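Local coordinates for glycerol Dehydrogenase (Unidentified, PDB 5XN8), which probably catalyses the NAD-dependent oxidation of glycerol to dihydroxyacetone, with a metal ion at the active site, at residues A[30-41]-A[57-65]. Sequence-based numbering, arbitrary orientation. Where two conformers were deposited one is given.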
ATOM      1  N   GLU A  30      34.331 -43.190 -20.592  1.00 38.43           N
ATOM      2  CA  GLU A  30      35.793 -43.143 -20.743  1.00 39.41           C
ATOM      3  C   GLU A  30      36.236 -42.596 -22.106  1.00 38.42           C
ATOM      4  O   GLU A  30      37.425 -42.292 -22.291  1.00 38.81           O
ATOM      5  CB  GLU A  30      36.400 -44.531 -20.494  1.00 41.99           C
ATOM      6  CG  GLU A  30      36.268 -44.971 -19.044  1.00 43.07           C
ATOM      7  CD  GLU A  30      36.116 -46.468 -18.862  1.00 45.18           C
ATOM      8  OE1 GLU A  30      35.430 -47.140 -19.672  1.00 45.85           O
ATOM      9  OE2 GLU A  30      36.665 -46.968 -17.860  1.00 46.41           O
ATOM     10  N   SER A  31      35.302 -42.473 -23.053  1.00 36.15           N
ATOM     11  CA  SER A  31      35.599 -41.867 -24.353  1.00 35.72           C
ATOM     12  C   SER A  31      34.367 -41.228 -24.987  1.00 34.18           C
ATOM     13  O   SER A  31      33.238 -41.653 -24.734  1.00 33.56           O
ATOM     14  CB  SER A  31      36.224 -42.904 -25.304  1.00 36.43           C
ATOM     15  OG  SER A  31      35.298 -43.918 -25.641  1.00 36.57           O
ATOM     16  N   PHE A  32      34.605 -40.223 -25.826  1.00 33.96           N
ATOM     17  CA  PHE A  32      33.540 -39.425 -26.428  1.00 32.88           C
ATOM     18  C   PHE A  32      33.713 -39.189 -27.926  1.00 32.58           C
ATOM     19  O   PHE A  32      34.810 -38.920 -28.406  1.00 34.71           O
ATOM     20  CB  PHE A  32      33.424 -38.080 -25.700  1.00 32.62           C
ATOM     21  CG  PHE A  32      32.598 -38.150 -24.450  1.00 32.11           C
ATOM     22  CD1 PHE A  32      31.218 -38.030 -24.511  1.00 31.88           C
ATOM     23  CD2 PHE A  32      33.196 -38.376 -23.215  1.00 32.88           C
ATOM     24  CE1 PHE A  32      30.448 -38.114 -23.354  1.00 32.09           C
ATOM     25  CE2 PHE A  32      32.435 -38.461 -22.062  1.00 32.27           C
ATOM     26  CZ  PHE A  32      31.057 -38.333 -22.130  1.00 31.86           C
ATOM     27  N   PHE A  33      32.599 -39.286 -28.642  1.00 31.29           N
ATOM     28  CA  PHE A  33      32.499 -38.976 -30.055  1.00 30.83           C
ATOM     29  C   PHE A  33      31.993 -37.534 -30.179  1.00 30.18           C
ATOM     30  O   PHE A  33      30.833 -37.256 -29.888  1.00 29.98           O
ATOM     31  CB  PHE A  33      31.525 -39.963 -30.695  1.00 30.74           C
ATOM     32  CG  PHE A  33      31.322 -39.774 -32.165  1.00 30.60           C
ATOM     33  CD1 PHE A  33      32.246 -40.266 -33.073  1.00 31.27           C
ATOM     34  CD2 PHE A  33      30.177 -39.146 -32.648  1.00 30.02           C
ATOM     35  CE1 PHE A  33      32.051 -40.115 -34.436  1.00 31.34           C
ATOM     36  CE2 PHE A  33      29.971 -38.995 -34.008  1.00 30.25           C
ATOM     37  CZ  PHE A  33      30.912 -39.480 -34.903  1.00 31.02           C
ATOM     38  N   VAL A  34      32.866 -36.625 -30.595  1.00 29.71           N
ATOM     39  CA  VAL A  34      32.583 -35.190 -30.610  1.00 29.26           C
ATOM     40  C   VAL A  34      32.199 -34.730 -32.020  1.00 29.49           C
ATOM     41  O   VAL A  34      32.934 -35.000 -32.957  1.00 29.40           O
ATOM     42  CB  VAL A  34      33.820 -34.387 -30.136  1.00 29.01           C
ATOM     43  CG1 VAL A  34      33.459 -32.932 -29.858  1.00 28.28           C
ATOM     44  CG2 VAL A  34      34.447 -35.034 -28.912  1.00 29.04           C
ATOM     45  N   ILE A  35      31.065 -34.041 -32.169  1.00 29.85           N
ATOM     46  CA  ILE A  35      30.647 -33.503 -33.486  1.00 30.38           C
ATOM     47  C   ILE A  35      30.406 -31.992 -33.494  1.00 30.06           C
ATOM     48  O   ILE A  35      29.911 -31.417 -32.514  1.00 29.77           O
ATOM     49  CB  ILE A  35      29.409 -34.230 -34.069  1.00 31.21           C
ATOM     50  CG1 ILE A  35      28.132 -33.936 -33.268  1.00 31.32           C
ATOM     51  CG2 ILE A  35      29.659 -35.732 -34.117  1.00 32.06           C
ATOM     52  CD1 ILE A  35      26.883 -34.517 -33.898  1.00 31.69           C
ATOM     53  N   ALA A  36      30.747 -31.374 -34.624  1.00 30.58           N
ATOM     54  CA  ALA A  36      30.561 -29.946 -34.864  1.00 30.36           C
ATOM     55  C   ALA A  36      30.757 -29.628 -36.353  1.00 31.81           C
ATOM     56  O   ALA A  36      31.456 -30.358 -37.061  1.00 31.74           O
ATOM     57  CB  ALA A  36      31.550 -29.149 -34.031  1.00 29.93           C
ATOM     58  N   ASP A  37      30.138 -28.543 -36.823  1.00 32.93           N
ATOM     59  CA  ASP A  37      30.428 -28.020 -38.165  1.00 34.73           C
ATOM     60  C   ASP A  37      31.823 -27.388 -38.169  1.00 36.72           C
ATOM     61  O   ASP A  37      32.420 -27.188 -37.104  1.00 37.62           O
ATOM     62  CB  ASP A  37      29.328 -27.066 -38.683  1.00 34.31           C
ATOM     63  CG  ASP A  37      29.200 -25.767 -37.874  1.00 34.43           C
ATOM     64  OD1 ASP A  37      30.189 -25.293 -37.282  1.00 34.04           O
ATOM     65  OD2 ASP A  37      28.101 -25.175 -37.874  1.00 35.28           O
ATOM     66  N   ASP A  38      32.344 -27.087 -39.356  1.00 39.69           N
ATOM     67  CA  ASP A  38      33.733 -26.620 -39.478  1.00 40.50           C
ATOM     68  C   ASP A  38      33.980 -25.297 -38.789  1.00 38.99           C
ATOM     69  O   ASP A  38      35.029 -25.114 -38.176  1.00 38.34           O
ATOM     70  CB  ASP A  38      34.179 -26.535 -40.934  1.00 42.25           C
ATOM     71  CG  ASP A  38      34.193 -27.881 -41.602  1.00 43.88           C
ATOM     72  OD1 ASP A  38      35.002 -28.766 -41.215  1.00 45.20           O
ATOM     73  OD2 ASP A  38      33.384 -28.047 -42.525  1.00 46.55           O
ATOM     74  N   PHE A  39      33.015 -24.383 -38.898  0.50 38.67           N
ATOM     75  CA  PHE A  39      33.082 -23.092 -38.209  0.50 37.92           C
ATOM     76  C   PHE A  39      33.218 -23.265 -36.698  0.50 37.38           C
ATOM     77  O   PHE A  39      34.097 -22.668 -36.080  0.50 37.90           O
ATOM     78  CB  PHE A  39      31.846 -22.240 -38.510  0.50 37.29           C
ATOM     79  CG  PHE A  39      31.803 -20.965 -37.722  0.50 36.35           C
ATOM     80  CD1 PHE A  39      32.671 -19.929 -38.017  0.50 36.28           C
ATOM     81  CD2 PHE A  39      30.919 -20.817 -36.666  0.50 35.49           C
ATOM     82  CE1 PHE A  39      32.646 -18.760 -37.286  0.50 36.08           C
ATOM     83  CE2 PHE A  39      30.890 -19.652 -35.930  0.50 34.85           C
ATOM     84  CZ  PHE A  39      31.758 -18.625 -36.237  0.50 35.56           C
ATOM     85  N   VAL A  40      32.348 -24.090 -36.118  1.00 36.39           N
ATOM     86  CA  VAL A  40      32.332 -24.326 -34.668  1.00 35.47           C
ATOM     87  C   VAL A  40      33.518 -25.196 -34.222  1.00 35.79           C
ATOM     88  O   VAL A  40      34.054 -24.987 -33.127  1.00 35.78           O
ATOM     89  CB  VAL A  40      30.983 -24.937 -34.207  1.00 34.99           C
ATOM     90  CG1 VAL A  40      31.023 -25.341 -32.742  1.00 35.55           C
ATOM     91  CG2 VAL A  40      29.840 -23.948 -34.443  1.00 33.90           C
ATOM     92  N   MET A  41      33.925 -26.154 -35.058  1.00 35.30           N
ATOM     93  CA  MET A  41      35.073 -27.009 -34.751  1.00 36.27           C
ATOM     94  C   MET A  41      36.374 -26.215 -34.573  1.00 36.41           C
ATOM     95  O   MET A  41      37.181 -26.537 -33.706  1.00 36.25           O
ATOM     96  CB  MET A  41      35.256 -28.103 -35.824  1.00 37.38           C
ATOM     97  CG  MET A  41      36.169 -29.261 -35.402  1.00 37.68           C
ATOM     98  SD  MET A  41      35.453 -30.446 -34.205  1.00 37.76           S
ATOM     99  CE  MET A  41      34.599 -31.578 -35.310  1.00 39.13           C
ATOM    100  N   ILE A  57      40.433 -38.527 -21.142  1.00 45.58           N
ATOM    101  CA  ILE A  57      39.272 -39.029 -21.879  1.00 44.46           C
ATOM    102  C   ILE A  57      39.682 -39.133 -23.345  1.00 43.83           C
ATOM    103  O   ILE A  57      40.163 -38.165 -23.923  1.00 43.40           O
ATOM    104  CB  ILE A  57      38.044 -38.091 -21.719  1.00 42.53           C
ATOM    105  CG1 ILE A  57      37.761 -37.824 -20.234  1.00 42.58           C
ATOM    106  CG2 ILE A  57      36.803 -38.680 -22.388  1.00 42.64           C
ATOM    107  CD1 ILE A  57      36.519 -37.009 -19.970  1.00 41.86           C
ATOM    108  N   SER A  58      39.498 -40.315 -23.926  1.00 45.30           N
ATOM    109  CA  SER A  58      39.832 -40.574 -25.332  1.00 45.59           C
ATOM    110  C   SER A  58      38.758 -39.965 -26.232  1.00 44.61           C
ATOM    111  O   SER A  58      37.576 -40.038 -25.910  1.00 44.80           O
ATOM    112  CB  SER A  58      39.945 -42.083 -25.581  1.00 46.89           C
ATOM    113  OG  SER A  58      40.191 -42.367 -26.947  1.00 47.50           O
ATOM    114  N   LEU A  59      39.166 -39.364 -27.351  1.00 42.72           N
ATOM    115  CA  LEU A  59      38.240 -38.648 -28.238  1.00 41.43           C
ATOM    116  C   LEU A  59      38.509 -38.905 -29.709  1.00 39.62           C
ATOM    117  O   LEU A  59      39.648 -39.095 -30.121  1.00 38.23           O
ATOM    118  CB  LEU A  59      38.354 -37.139 -28.024  1.00 42.50           C
ATOM    119  CG  LEU A  59      38.071 -36.575 -26.635  1.00 41.46           C
ATOM    120  CD1 LEU A  59      38.935 -35.362 -26.311  1.00 42.44           C
ATOM    121  CD2 LEU A  59      36.587 -36.272 -26.472  1.00 41.68           C
ATOM    122  N   HIS A  60      37.432 -38.893 -30.487  1.00 38.15           N
ATOM    123  CA  HIS A  60      37.509 -38.742 -31.931  1.00 38.39           C
ATOM    124  C   HIS A  60      36.522 -37.648 -32.364  1.00 37.73           C
ATOM    125  O   HIS A  60      35.315 -37.768 -32.140  1.00 35.18           O
ATOM    126  CB  HIS A  60      37.267 -40.069 -32.643  1.00 38.82           C
ATOM    127  CG  HIS A  60      37.010 -39.915 -34.107  1.00 38.96           C
ATOM    128  ND1 HIS A  60      37.969 -39.465 -34.988  1.00 39.59           N
ATOM    129  CD2 HIS A  60      35.895 -40.114 -34.845  1.00 38.76           C
ATOM    130  CE1 HIS A  60      37.460 -39.388 -36.202  1.00 39.70           C
ATOM    131  NE2 HIS A  60      36.200 -39.778 -36.143  1.00 39.74           N
ATOM    132  N   ALA A  61      37.062 -36.579 -32.952  1.00 38.13           N
ATOM    133  CA  ALA A  61      36.271 -35.477 -33.487  1.00 38.62           C
ATOM    134  C   ALA A  61      35.890 -35.783 -34.920  1.00 40.40           C
ATOM    135  O   ALA A  61      36.709 -36.308 -35.681  1.00 41.15           O
ATOM    136  CB  ALA A  61      37.065 -34.183 -33.429  1.00 38.16           C
ATOM    137  N   GLU A  62      34.654 -35.459 -35.294  1.00 41.53           N
ATOM    138  CA  GLU A  62      34.176 -35.677 -36.663  1.00 44.50           C
ATOM    139  C   GLU A  62      33.309 -34.508 -37.143  1.00 44.38           C
ATOM    140  O   GLU A  62      32.623 -33.867 -36.352  1.00 44.82           O
ATOM    141  CB  GLU A  62      33.411 -37.008 -36.743  1.00 45.84           C
ATOM    142  CG  GLU A  62      33.125 -37.522 -38.149  1.00 47.20           C
ATOM    143  CD  GLU A  62      34.378 -37.831 -38.957  1.00 48.93           C
ATOM    144  OE1 GLU A  62      35.117 -38.771 -38.594  1.00 50.15           O
ATOM    145  OE2 GLU A  62      34.612 -37.135 -39.965  1.00 51.76           O
ATOM    146  N   ARG A  63      33.360 -34.252 -38.444  1.00 44.48           N
ATOM    147  CA  ARG A  63      32.688 -33.113 -39.061  1.00 45.37           C
ATOM    148  C   ARG A  63      31.196 -33.387 -39.244  1.00 43.63           C
ATOM    149  O   ARG A  63      30.802 -34.486 -39.627  1.00 43.37           O
ATOM    150  CB  ARG A  63      33.334 -32.811 -40.427  1.00 48.37           C
ATOM    151  CG  ARG A  63      32.853 -31.532 -41.076  1.00 51.04           C
ATOM    152  CD  ARG A  63      33.541 -31.272 -42.417  1.00 53.68           C
ATOM    153  NE  ARG A  63      32.580 -30.948 -43.461  1.00 55.58           N
ATOM    154  CZ  ARG A  63      31.841 -31.839 -44.123  1.00 58.54           C
ATOM    155  NH1 ARG A  63      31.929 -33.146 -43.872  1.00 60.63           N
ATOM    156  NH2 ARG A  63      30.997 -31.413 -45.064  1.00 61.19           N
ATOM    157  N   PHE A  64      30.383 -32.365 -38.978  1.00 44.23           N
ATOM    158  CA  PHE A  64      28.922 -32.414 -39.134  1.00 43.79           C
ATOM    159  C   PHE A  64      28.542 -31.610 -40.387  1.00 43.83           C
ATOM    160  O   PHE A  64      29.011 -30.484 -40.565  1.00 42.79           O
ATOM    161  CB  PHE A  64      28.262 -31.858 -37.857  1.00 42.60           C
ATOM    162  CG  PHE A  64      26.791 -31.589 -37.987  1.00 42.98           C
ATOM    163  CD1 PHE A  64      25.900 -32.615 -38.258  1.00 43.64           C
ATOM    164  CD2 PHE A  64      26.291 -30.299 -37.820  1.00 44.57           C
ATOM    165  CE1 PHE A  64      24.542 -32.363 -38.375  1.00 44.65           C
ATOM    166  CE2 PHE A  64      24.931 -30.040 -37.932  1.00 44.20           C
ATOM    167  CZ  PHE A  64      24.057 -31.073 -38.213  1.00 44.41           C
ATOM    168  N   ASN A  65      27.705 -32.193 -41.251  1.00 45.61           N
ATOM    169  CA  ASN A  65      27.381 -31.592 -42.568  1.00 47.21           C
ATOM    170  C   ASN A  65      26.394 -30.425 -42.535  1.00 46.51           C
ATOM    171  O   ASN A  65      26.191 -29.767 -43.560  1.00 49.11           O
ATOM    172  CB  ASN A  65      26.863 -32.658 -43.548  1.00 48.83           C
ATOM    173  CG  ASN A  65      27.959 -33.580 -44.039  1.00 50.03           C
ATOM    174  OD1 ASN A  65      29.051 -33.128 -44.371  1.00 50.06           O
ATOM    175  ND2 ASN A  65      27.663 -34.869 -44.117  1.00 53.29           N
TER
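Strands 31-36 and 58-63 pair in parallel as the two ends of a beta-alpha-beta unit, joined by helix 38-54, in the Rossmann-like nucleotide-binding part of an iron-containing alcohol dehydrogenase. Backbone bonds alternate between the strands: Phe32 N reaches Ser58 O at 3.0 Å, and Glu62 N reaches Val34 O at 2.9 Å. Further along, Phe64 N bonds Ala36 O from well above the carbonyl plane. On one face Leu59 CD2 wedges against Val34 CG2 (3.5 Å) and Phe32 CB, while Ile57 CG2 meets the Phe32 ring at its edge. On the other, the side chains of Phe33 and His60 run side by side, each CG anti to its own backbone N (chi1 -180° and 166°), which brings Phe33 CE1 to 3.9 Å from the edge of the imidazole at His60 CD2. His60 NE2 donates to Glu62 OE1 (2.9 Å), a bond that probably limits rotation of the imidazole. Asp37, an NAD-binding position in a close relative, caps the N-terminus of helix 38-54 through OD1 to Val40 N (2.7 Å), and Asp38 OD2 forms a salt bridge with Arg63 NE at 3.2 Å, whose hydrogen bond is weak and bent. Strand 58-63 is the outermost of the sheet within this chain, strand 87-92 pairs with the far side of 31-36, and helices 38-54 and 70-83 cover the Leu59 and His60 faces respectively.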